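Local coordinates for ATP-dependent kinase YFH7 (Saccharomyces cerevisiae, PDB 2GA8), which acts as an ATP-dependent kinase that could take part in assembly of the endoplasmic reticulum membrane, at residues A88-I91 with L96-D99; L268-D273 with K278-T283; R305-H310 with T317-G322. One frame throughout, in Å; residues are numbered along the deposited sequence.

Interaction 1 (A88-I91 with L96-D99)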
loop_
_atom_site.group_PDB
_atom_site.type_symbol
_atom_site.label_atom_id
_atom_site.label_comp_id
_atom_site.label_asym_id
_atom_site.label_seq_id
_atom_site.Cartn_x
_atom_site.Cartn_y
_atom_site.Cartn_z
ATOM N N ALA A 88 -27.035 -1.397 -4.559
ATOM C CA ALA A 88 -27.826 -0.183 -4.709
ATOM C C ALA A 88 -27.980 0.515 -3.360
ATOM O O ALA A 88 -27.856 1.736 -3.264
ATOM C CB ALA A 88 -29.199 -0.524 -5.287
ATOM N N GLU A 89 -28.247 -0.267 -2.320
ATOM C CA GLU A 89 -28.412 0.279 -0.977
ATOM C C GLU A 89 -27.160 1.038 -0.543
ATOM O O GLU A 89 -27.241 2.164 -0.056
ATOM C CB GLU A 89 -28.699 -0.849 0.017
ATOM C CG GLU A 89 -28.949 -0.373 1.438
ATOM C CD GLU A 89 -29.188 -1.519 2.402
ATOM O OE1 GLU A 89 -30.100 -2.330 2.145
ATOM O OE2 GLU A 89 -28.466 -1.606 3.419
ATOM N N MET A 90 -26.001 0.406 -0.717
ATOM C CA MET A 90 -24.728 1.024 -0.350
ATOM C C MET A 90 -24.535 2.344 -1.080
ATOM O O MET A 90 -24.175 3.351 -0.474
ATOM C CB MET A 90 -23.565 0.088 -0.691
ATOM C CG MET A 90 -22.202 0.773 -0.696
ATOM S SD MET A 90 -20.913 -0.303 -1.331
ATOM C CE MET A 90 -21.206 -0.185 -3.095
ATOM N N ILE A 91 -24.765 2.326 -2.389
ATOM C CA ILE A 91 -24.626 3.521 -3.209
ATOM C C ILE A 91 -25.593 4.591 -2.724
ATOM O O ILE A 91 -25.248 5.770 -2.650
ATOM C CB ILE A 91 -24.928 3.220 -4.694
ATOM C CG1 ILE A 91 -23.926 2.195 -5.232
ATOM C CG2 ILE A 91 -24.872 4.506 -5.505
ATOM C CD1 ILE A 91 -22.487 2.664 -5.199
ATOM N N LEU A 96 -21.453 3.732 1.647
ATOM C CA LEU A 96 -21.027 3.267 2.961
ATOM C C LEU A 96 -21.888 2.147 3.536
ATOM O O LEU A 96 -23.018 1.921 3.097
ATOM C CB LEU A 96 -21.010 4.444 3.939
ATOM C CG LEU A 96 -19.933 5.511 3.722
ATOM C CD1 LEU A 96 -20.175 6.687 4.646
ATOM C CD2 LEU A 96 -18.564 4.914 3.980
ATOM N N PHE A 97 -21.322 1.439 4.510
ATOM C CA PHE A 97 -21.998 0.357 5.220
ATOM C C PHE A 97 -22.144 0.887 6.648
ATOM O O PHE A 97 -21.300 0.630 7.507
ATOM C CB PHE A 97 -21.137 -0.913 5.233
ATOM C CG PHE A 97 -20.927 -1.528 3.878
ATOM C CD1 PHE A 97 -21.999 -2.045 3.158
ATOM C CD2 PHE A 97 -19.651 -1.608 3.327
ATOM C CE1 PHE A 97 -21.802 -2.634 1.905
ATOM C CE2 PHE A 97 -19.442 -2.193 2.078
ATOM C CZ PHE A 97 -20.522 -2.709 1.367
ATOM N N LYS A 98 -23.215 1.634 6.888
ATOM C CA LYS A 98 -23.468 2.246 8.190
ATOM C C LYS A 98 -23.202 1.388 9.425
ATOM O O LYS A 98 -22.581 1.853 10.379
ATOM C CB LYS A 98 -24.908 2.767 8.246
ATOM C CG LYS A 98 -25.222 3.582 9.496
ATOM C CD LYS A 98 -26.649 4.111 9.464
ATOM C CE LYS A 98 -26.921 5.036 10.640
ATOM N NZ LYS A 98 -26.666 4.378 11.950
ATOM N N ASP A 99 -23.659 0.140 9.407
ATOM C CA ASP A 99 -23.492 -0.741 10.560
ATOM C C ASP A 99 -22.161 -1.484 10.690
ATOM O O ASP A 99 -22.004 -2.307 11.592
ATOM C CB ASP A 99 -24.627 -1.769 10.592
ATOM C CG ASP A 99 -26.002 -1.123 10.609
ATOM O OD1 ASP A 99 -26.201 -0.162 11.382
ATOM O OD2 ASP A 99 -26.887 -1.584 9.856
#

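Interaction 2 (L268-D273 with K278-T283). With SO4 (sulfate ion), chain I.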
loop_
_atom_site.group_PDB
_atom_site.type_symbol
_atom_site.label_atom_id
_atom_site.label_comp_id
_atom_site.label_asym_id
_atom_site.label_seq_id
_atom_site.Cartn_x
_atom_site.Cartn_y
_atom_site.Cartn_z
ATOM N N LEU A 268 2.153 3.677 7.824
ATOM C CA LEU A 268 2.353 3.708 9.265
ATOM C C LEU A 268 2.198 2.368 9.972
ATOM O O LEU A 268 2.967 2.037 10.878
ATOM C CB LEU A 268 1.339 4.660 9.898
ATOM C CG LEU A 268 1.310 6.138 9.514
ATOM C CD1 LEU A 268 -0.019 6.741 9.959
ATOM C CD2 LEU A 268 2.484 6.862 10.164
ATOM N N TYR A 269 1.207 1.598 9.540
ATOM C CA TYR A 269 0.867 0.360 10.225
ATOM C C TYR A 269 1.099 -0.989 9.567
ATOM O O TYR A 269 0.504 -1.993 9.981
ATOM C CB TYR A 269 -0.595 0.490 10.669
ATOM C CG TYR A 269 -0.840 1.794 11.413
ATOM C CD1 TYR A 269 -0.087 2.117 12.542
ATOM C CD2 TYR A 269 -1.783 2.718 10.963
ATOM C CE1 TYR A 269 -0.260 3.327 13.205
ATOM C CE2 TYR A 269 -1.966 3.944 11.630
ATOM C CZ TYR A 269 -1.195 4.233 12.749
ATOM O OH TYR A 269 -1.344 5.431 13.411
ATOM N N LEU A 270 1.986 -1.042 8.580
ATOM C CA LEU A 270 2.243 -2.300 7.892
ATOM C C LEU A 270 2.911 -3.353 8.764
ATOM O O LEU A 270 2.946 -4.523 8.389
ATOM C CB LEU A 270 3.092 -2.057 6.643
ATOM C CG LEU A 270 2.522 -0.974 5.723
ATOM C CD1 LEU A 270 3.385 -0.850 4.475
ATOM C CD2 LEU A 270 1.088 -1.320 5.360
ATOM N N LEU A 271 3.435 -2.939 9.919
ATOM C CA LEU A 271 4.099 -3.854 10.850
ATOM C C LEU A 271 3.511 -3.689 12.253
ATOM O O LEU A 271 4.195 -3.906 13.256
ATOM C CB LEU A 271 5.606 -3.566 10.888
ATOM C CG LEU A 271 6.390 -3.862 9.604
ATOM C CD1 LEU A 271 7.812 -3.343 9.747
ATOM C CD2 LEU A 271 6.379 -5.369 9.326
ATOM N N TYR A 272 2.233 -3.326 12.301
ATOM C CA TYR A 272 1.509 -3.087 13.552
ATOM C C TYR A 272 0.897 -4.403 14.044
ATOM O O TYR A 272 0.184 -5.069 13.298
ATOM C CB TYR A 272 0.428 -2.041 13.284
ATOM C CG TYR A 272 -0.059 -1.304 14.499
ATOM C CD1 TYR A 272 0.713 -0.299 15.086
ATOM C CD2 TYR A 272 -1.303 -1.592 15.054
ATOM C CE1 TYR A 272 0.248 0.407 16.195
ATOM C CE2 TYR A 272 -1.773 -0.897 16.161
ATOM C CZ TYR A 272 -0.993 0.102 16.724
ATOM O OH TYR A 272 -1.464 0.803 17.807
ATOM N N ASP A 273 1.166 -4.762 15.301
ATOM C CA ASP A 273 0.703 -6.037 15.864
ATOM C C ASP A 273 -0.753 -6.187 16.300
ATOM O O ASP A 273 -1.064 -7.047 17.133
ATOM C CB ASP A 273 1.607 -6.449 17.040
ATOM C CG ASP A 273 1.482 -5.520 18.247
ATOM O OD1 ASP A 273 0.496 -4.761 18.335
ATOM O OD2 ASP A 273 2.371 -5.560 19.126
ATOM N N LYS A 278 -1.765 -6.853 11.757
ATOM C CA LYS A 278 -0.865 -7.926 12.134
ATOM C C LYS A 278 -0.786 -8.991 11.059
ATOM O O LYS A 278 0.246 -9.628 10.898
ATOM C CB LYS A 278 -1.315 -8.549 13.459
ATOM C CG LYS A 278 -0.398 -9.638 13.977
ATOM C CD LYS A 278 -0.842 -10.135 15.346
ATOM C CE LYS A 278 0.098 -11.210 15.870
ATOM N NZ LYS A 278 -0.269 -11.652 17.246
ATOM N N LYS A 279 -1.873 -9.171 10.315
ATOM C CA LYS A 279 -1.918 -10.181 9.270
ATOM C C LYS A 279 -1.191 -9.767 7.988
ATOM O O LYS A 279 -0.947 -10.598 7.114
ATOM C CB LYS A 279 -3.377 -10.529 8.960
ATOM C CG LYS A 279 -4.169 -10.970 10.187
ATOM C CD LYS A 279 -5.646 -11.173 9.870
ATOM C CE LYS A 279 -6.443 -11.449 11.136
ATOM N NZ LYS A 279 -7.908 -11.578 10.877
ATOM N N ILE A 280 -0.833 -8.489 7.886
ATOM C CA ILE A 280 -0.143 -7.982 6.698
ATOM C C ILE A 280 1.213 -8.614 6.448
ATOM O O ILE A 280 1.466 -9.114 5.349
ATOM C CB ILE A 280 0.047 -6.454 6.770
ATOM C CG1 ILE A 280 -1.313 -5.769 6.635
ATOM C CG2 ILE A 280 0.992 -5.983 5.661
ATOM C CD1 ILE A 280 -1.256 -4.267 6.815
ATOM N N TYR A 281 2.089 -8.577 7.449
ATOM C CA TYR A 281 3.420 -9.155 7.307
ATOM C C TYR A 281 3.346 -10.602 6.847
ATOM O O TYR A 281 3.914 -10.962 5.820
ATOM C CB TYR A 281 4.195 -9.087 8.631
ATOM C CG TYR A 281 5.510 -9.844 8.612
ATOM C CD1 TYR A 281 6.621 -9.337 7.940
ATOM C CD2 TYR A 281 5.633 -11.080 9.243
ATOM C CE1 TYR A 281 7.828 -10.047 7.894
ATOM C CE2 TYR A 281 6.836 -11.801 9.201
ATOM C CZ TYR A 281 7.925 -11.277 8.524
ATOM O OH TYR A 281 9.108 -11.983 8.473
ATOM N N LYS A 282 2.649 -11.435 7.614
ATOM C CA LYS A 282 2.538 -12.839 7.259
ATOM C C LYS A 282 1.965 -13.041 5.861
ATOM O O LYS A 282 2.467 -13.868 5.108
ATOM C CB LYS A 282 1.683 -13.594 8.281
ATOM C CG LYS A 282 1.563 -15.077 7.977
ATOM C CD LYS A 282 0.857 -15.832 9.089
ATOM C CE LYS A 282 0.675 -17.295 8.712
ATOM N NZ LYS A 282 1.973 -17.946 8.396
ATOM N N THR A 283 0.923 -12.290 5.512
ATOM C CA THR A 283 0.321 -12.437 4.191
ATOM C C THR A 283 1.351 -12.178 3.091
ATOM O O THR A 283 1.419 -12.922 2.119
ATOM C CB THR A 283 -0.899 -11.503 4.007
ATOM O OG1 THR A 283 -1.943 -11.890 4.916
ATOM C CG2 THR A 283 -1.436 -11.603 2.590
HETATM S S SO4 I . -8.768 -13.385 7.802
HETATM O O1 SO4 I . -8.863 -11.951 8.142
HETATM O O2 SO4 I . -9.563 -13.653 6.588
HETATM O O3 SO4 I . -7.358 -13.744 7.557
HETATM O O4 SO4 I . -9.293 -14.193 8.921
HETATM O O HOH W 1 2.117 -6.830 9.792
#

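Interaction 3 (R305-H310 with T317-G322). With SO4 (sulfate ion), chain F; SO4 (sulfate ion), chain G.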
loop_
_atom_site.group_PDB
_atom_site.type_symbol
_atom_site.label_atom_id
_atom_site.label_comp_id
_atom_site.label_asym_id
_atom_site.label_seq_id
_atom_site.Cartn_x
_atom_site.Cartn_y
_atom_site.Cartn_z
ATOM N N ARG A 305 9.911 18.752 11.525
ATOM C CA ARG A 305 9.252 18.495 10.252
ATOM C C ARG A 305 7.738 18.386 10.411
ATOM O O ARG A 305 6.983 19.004 9.658
ATOM C CB ARG A 305 9.818 17.216 9.621
ATOM C CG ARG A 305 9.304 16.917 8.221
ATOM C CD ARG A 305 10.064 15.767 7.560
ATOM N NE ARG A 305 11.472 16.086 7.327
ATOM C CZ ARG A 305 12.445 15.919 8.217
ATOM N NH1 ARG A 305 12.178 15.425 9.420
ATOM N NH2 ARG A 305 13.692 16.255 7.909
ATOM N N VAL A 306 7.294 17.603 11.391
ATOM C CA VAL A 306 5.870 17.424 11.631
ATOM C C VAL A 306 5.240 18.700 12.184
ATOM O O VAL A 306 4.121 19.059 11.817
ATOM C CB VAL A 306 5.615 16.250 12.609
ATOM C CG1 VAL A 306 4.138 16.165 12.966
ATOM C CG2 VAL A 306 6.063 14.944 11.964
ATOM N N ALA A 307 5.956 19.386 13.066
ATOM C CA ALA A 307 5.430 20.624 13.631
ATOM C C ALA A 307 5.161 21.595 12.486
ATOM O O ALA A 307 4.124 22.259 12.451
ATOM C CB ALA A 307 6.428 21.224 14.606
ATOM N N LYS A 308 6.093 21.667 11.541
ATOM C CA LYS A 308 5.936 22.557 10.393
ATOM C C LYS A 308 4.743 22.174 9.530
ATOM O O LYS A 308 4.040 23.045 9.018
ATOM C CB LYS A 308 7.195 22.555 9.531
ATOM C CG LYS A 308 8.380 23.275 10.131
ATOM C CD LYS A 308 9.484 23.349 9.092
ATOM C CE LYS A 308 10.679 24.138 9.575
ATOM N NZ LYS A 308 11.721 24.166 8.512
ATOM N N ARG A 309 4.515 20.875 9.353
ATOM C CA ARG A 309 3.379 20.432 8.548
ATOM C C ARG A 309 2.076 20.887 9.186
ATOM O O ARG A 309 1.163 21.344 8.498
ATOM C CB ARG A 309 3.368 18.909 8.410
ATOM C CG ARG A 309 4.492 18.362 7.565
ATOM C CD ARG A 309 4.339 16.857 7.397
ATOM N NE ARG A 309 5.428 16.292 6.611
ATOM C CZ ARG A 309 5.566 14.995 6.355
ATOM N NH1 ARG A 309 4.679 14.128 6.824
ATOM N NH2 ARG A 309 6.590 14.571 5.630
ATOM N N HIS A 310 1.990 20.762 10.505
ATOM C CA HIS A 310 0.792 21.176 11.218
ATOM C C HIS A 310 0.582 22.676 11.102
ATOM O O HIS A 310 -0.551 23.142 10.999
ATOM C CB HIS A 310 0.877 20.782 12.694
ATOM C CG HIS A 310 0.643 19.325 12.939
ATOM N ND1 HIS A 310 1.398 18.339 12.342
ATOM C CD2 HIS A 310 -0.271 18.687 13.707
ATOM C CE1 HIS A 310 0.957 17.156 12.728
ATOM N NE2 HIS A 310 -0.056 17.338 13.557
ATOM N N THR A 317 -1.263 27.317 15.499
ATOM C CA THR A 317 -0.973 28.710 15.158
ATOM C C THR A 317 0.516 29.040 15.207
ATOM O O THR A 317 0.947 30.041 14.634
ATOM C CB THR A 317 -1.719 29.706 16.087
ATOM O OG1 THR A 317 -1.152 29.663 17.400
ATOM C CG2 THR A 317 -3.199 29.361 16.162
ATOM N N THR A 318 1.297 28.214 15.899
ATOM C CA THR A 318 2.743 28.432 16.006
ATOM C C THR A 318 3.496 27.110 15.968
ATOM O O THR A 318 2.929 26.056 16.265
ATOM C CB THR A 318 3.130 29.129 17.327
ATOM O OG1 THR A 318 2.899 28.234 18.426
ATOM C CG2 THR A 318 2.321 30.400 17.521
ATOM N N ILE A 319 4.776 27.169 15.620
ATOM C CA ILE A 319 5.590 25.963 15.569
ATOM C C ILE A 319 5.679 25.305 16.952
ATOM O O ILE A 319 5.728 24.084 17.051
ATOM C CB ILE A 319 7.022 26.261 15.038
ATOM C CG1 ILE A 319 7.758 24.950 14.761
ATOM C CG2 ILE A 319 7.808 27.095 16.031
ATOM C CD1 ILE A 319 7.264 24.239 13.526
ATOM N N ALA A 320 5.686 26.109 18.015
ATOM C CA ALA A 320 5.766 25.564 19.373
ATOM C C ALA A 320 4.572 24.657 19.655
ATOM O O ALA A 320 4.716 23.568 20.223
ATOM C CB ALA A 320 5.814 26.700 20.399
ATOM N N GLU A 321 3.394 25.115 19.252
ATOM C CA GLU A 321 2.174 24.347 19.439
ATOM C C GLU A 321 2.266 23.049 18.643
ATOM O O GLU A 321 1.757 22.011 19.072
ATOM C CB GLU A 321 0.972 25.179 18.996
ATOM C CG GLU A 321 0.622 26.285 19.990
ATOM C CD GLU A 321 -0.302 27.340 19.417
ATOM O OE1 GLU A 321 -0.988 27.062 18.412
ATOM O OE2 GLU A 321 -0.350 28.451 19.985
ATOM N N GLY A 322 2.925 23.115 17.490
ATOM C CA GLY A 322 3.098 21.935 16.659
ATOM C C GLY A 322 4.041 20.937 17.313
ATOM O O GLY A 322 3.806 19.727 17.268
HETATM S S SO4 F . 7.954 17.492 4.252
HETATM O O1 SO4 F . 7.272 17.933 5.482
HETATM O O2 SO4 F . 6.995 17.502 3.131
HETATM O O3 SO4 F . 9.073 18.409 3.955
HETATM O O4 SO4 F . 8.478 16.126 4.438
HETATM S S SO4 G . 6.249 10.673 5.757
HETATM O O1 SO4 G . 5.082 11.278 6.435
HETATM O O2 SO4 G . 5.842 10.188 4.425
HETATM O O3 SO4 G . 7.320 11.677 5.639
HETATM O O4 SO4 G . 6.744 9.542 6.568
#

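Interaction 1 (A88-I91 with L96-D99)
A Met-aromatic contact between M90, on the last turns of helix 84-92, and F97, in the loop that follows, shows how a chain leaving a helix can pack back on it through one sulfur and one ring. M90 SD lies 3.6 Å from F97 CZ and 4.3 Å from the centroid of the ring. The line to the centroid leans 39° from the ring normal, so the sulfur meets the ring obliquely, nearest its CZ corner. M90 reaches this place with CG turned away from the backbone N (chi1 165°), and the bend at chi3 carries CE back from the ring, leaving SD as the leading atom. Next to it the backbones meet more loosely. L96 N gives a weak hydrogen bond to M90 O, 3.5 Å long and bent to 130°, while M90 CG packs 3.8 Å from the same L96 N.

The leucine side chain turns from the helix toward R169 and C170 of helix 168-171 and toward L173. F97 is backed by L82 and its ring meets that of F106, and M90 also touches T130. This helix and loop join strand 80-81 to its parallel neighbour 109-111, and the sulfur-ring pair is thus consistent with packing in the return path of a small beta-alpha-beta crossover.

Interaction 2 (L268-D273 with K278-T283)
One bound water is gripped by both segments: it donates to L270 O at 2.8 Å and accepts from Y281 N at 2.9 Å. The water thereby bridges a carbonyl and an amide that do not bond directly, and gives each a partner inside a largely buried contact. Beside the water the packing is mostly apolar. I280 holds CG1 anti to its carbonyl carbon (chi1 -69°), which sends CD1 to within 4.0 Å of L270 CD2, the two chains lying aslant. The other branch, CG2, rests 3.7 Å from L270 O. Farther along, L271 CD2 approaches Y281 CD1 at 4.2 Å, oblique to the ring.

The contact illustrates how a beta-alpha-beta crossover turns its corner. Strand 262-267 ends, a type I turn from Y269 to Y272 reverses the chain, and helix 275-285 runs back to strand 290-296, with strand 25-30 lying between the two in the parallel sheet. L270 accordingly touches I28 and V30 of that middle strand, Y281 reaches V292, and F195 of helix 192-206 packs against both L270 and I280.

Just past the turn the extended K278 chain lies along the backbone of D273, its CD 3.6 Å from D273 O, while the aspartate's OD1 is hydrogen-bonded to H340 ND1. Within the helix, T283 N and T283 OG1 reach K279 O from opposite faces of its plane, the hydroxyl at 2.7 Å and from above that plane, which fixes the threonine side chain. K279 itself stretches outward, and its NZ hydrogen-bonds to O1 of a sulfate, probably from the crystallisation liquor, at 2.9 Å; K200 NZ grips the same ion.

Interaction 3 (R305-H310 with T317-G322)
I319 CD1 presses on A307 CB at 3.3 Å, tighter than ordinary carbon contact, and lies against K308 CG as well. I319 CG1 sits anti to the backbone N (chi1 -170°), which, with the bend at chi2, brings the methyl in toward helix 299-312. Beside it A307 CB meets G322 C at 3.6 Å; a beta carbon on G322 would collide with A307 O, so glycine permits the helices to come this close. Outside this pair T318 caps helix 319-328, its OG1 accepting from E321 N, while E321 OE1 takes T317 N and T317 OG1 from one face of the carboxylate.

Two helices joined by a short loop, the first bearing R305 and R309 toward the phosphate-binding loop, are consistent with the lid of P-loop kinases. Two sulfates, probably from the crystallisation liquor, lie at the edge of the R309 guanidinium: NE and NH2 grip one, R309 NE to O1 at 2.7 Å and nearly straight (175°), NH1 and NH2 the other. Sulfate bonds also come from G34, G36 and K37 of the probable ATP site. R305 CD flanks the first ion at O4, 3.5 Å away; an alanine here removes that methylene and the charge beyond, and would probably leave this sulfate less enclosed.

How the interactions relate
The three contacts follow one another along the chain, none nested in another. Interaction 1 belongs to the part of the chain that forms the mixed sheet, its centre 28 Å from that of interaction 2 and 38 Å from that of interaction 3. Interactions 2 and 3 flank strand 290-296 of the five-stranded parallel sheet: helix 275-285 leads into it and helix 299-312 follows it. Their centres are 29 Å apart, although the nearest atoms come within about 8 Å. Strand order 2-3-1-4-5 suits a P-loop kinase, with interaction 2 in the core near the probable ATP loop, interaction 3 reaching it through bound sulfate, and interaction 1 far from it.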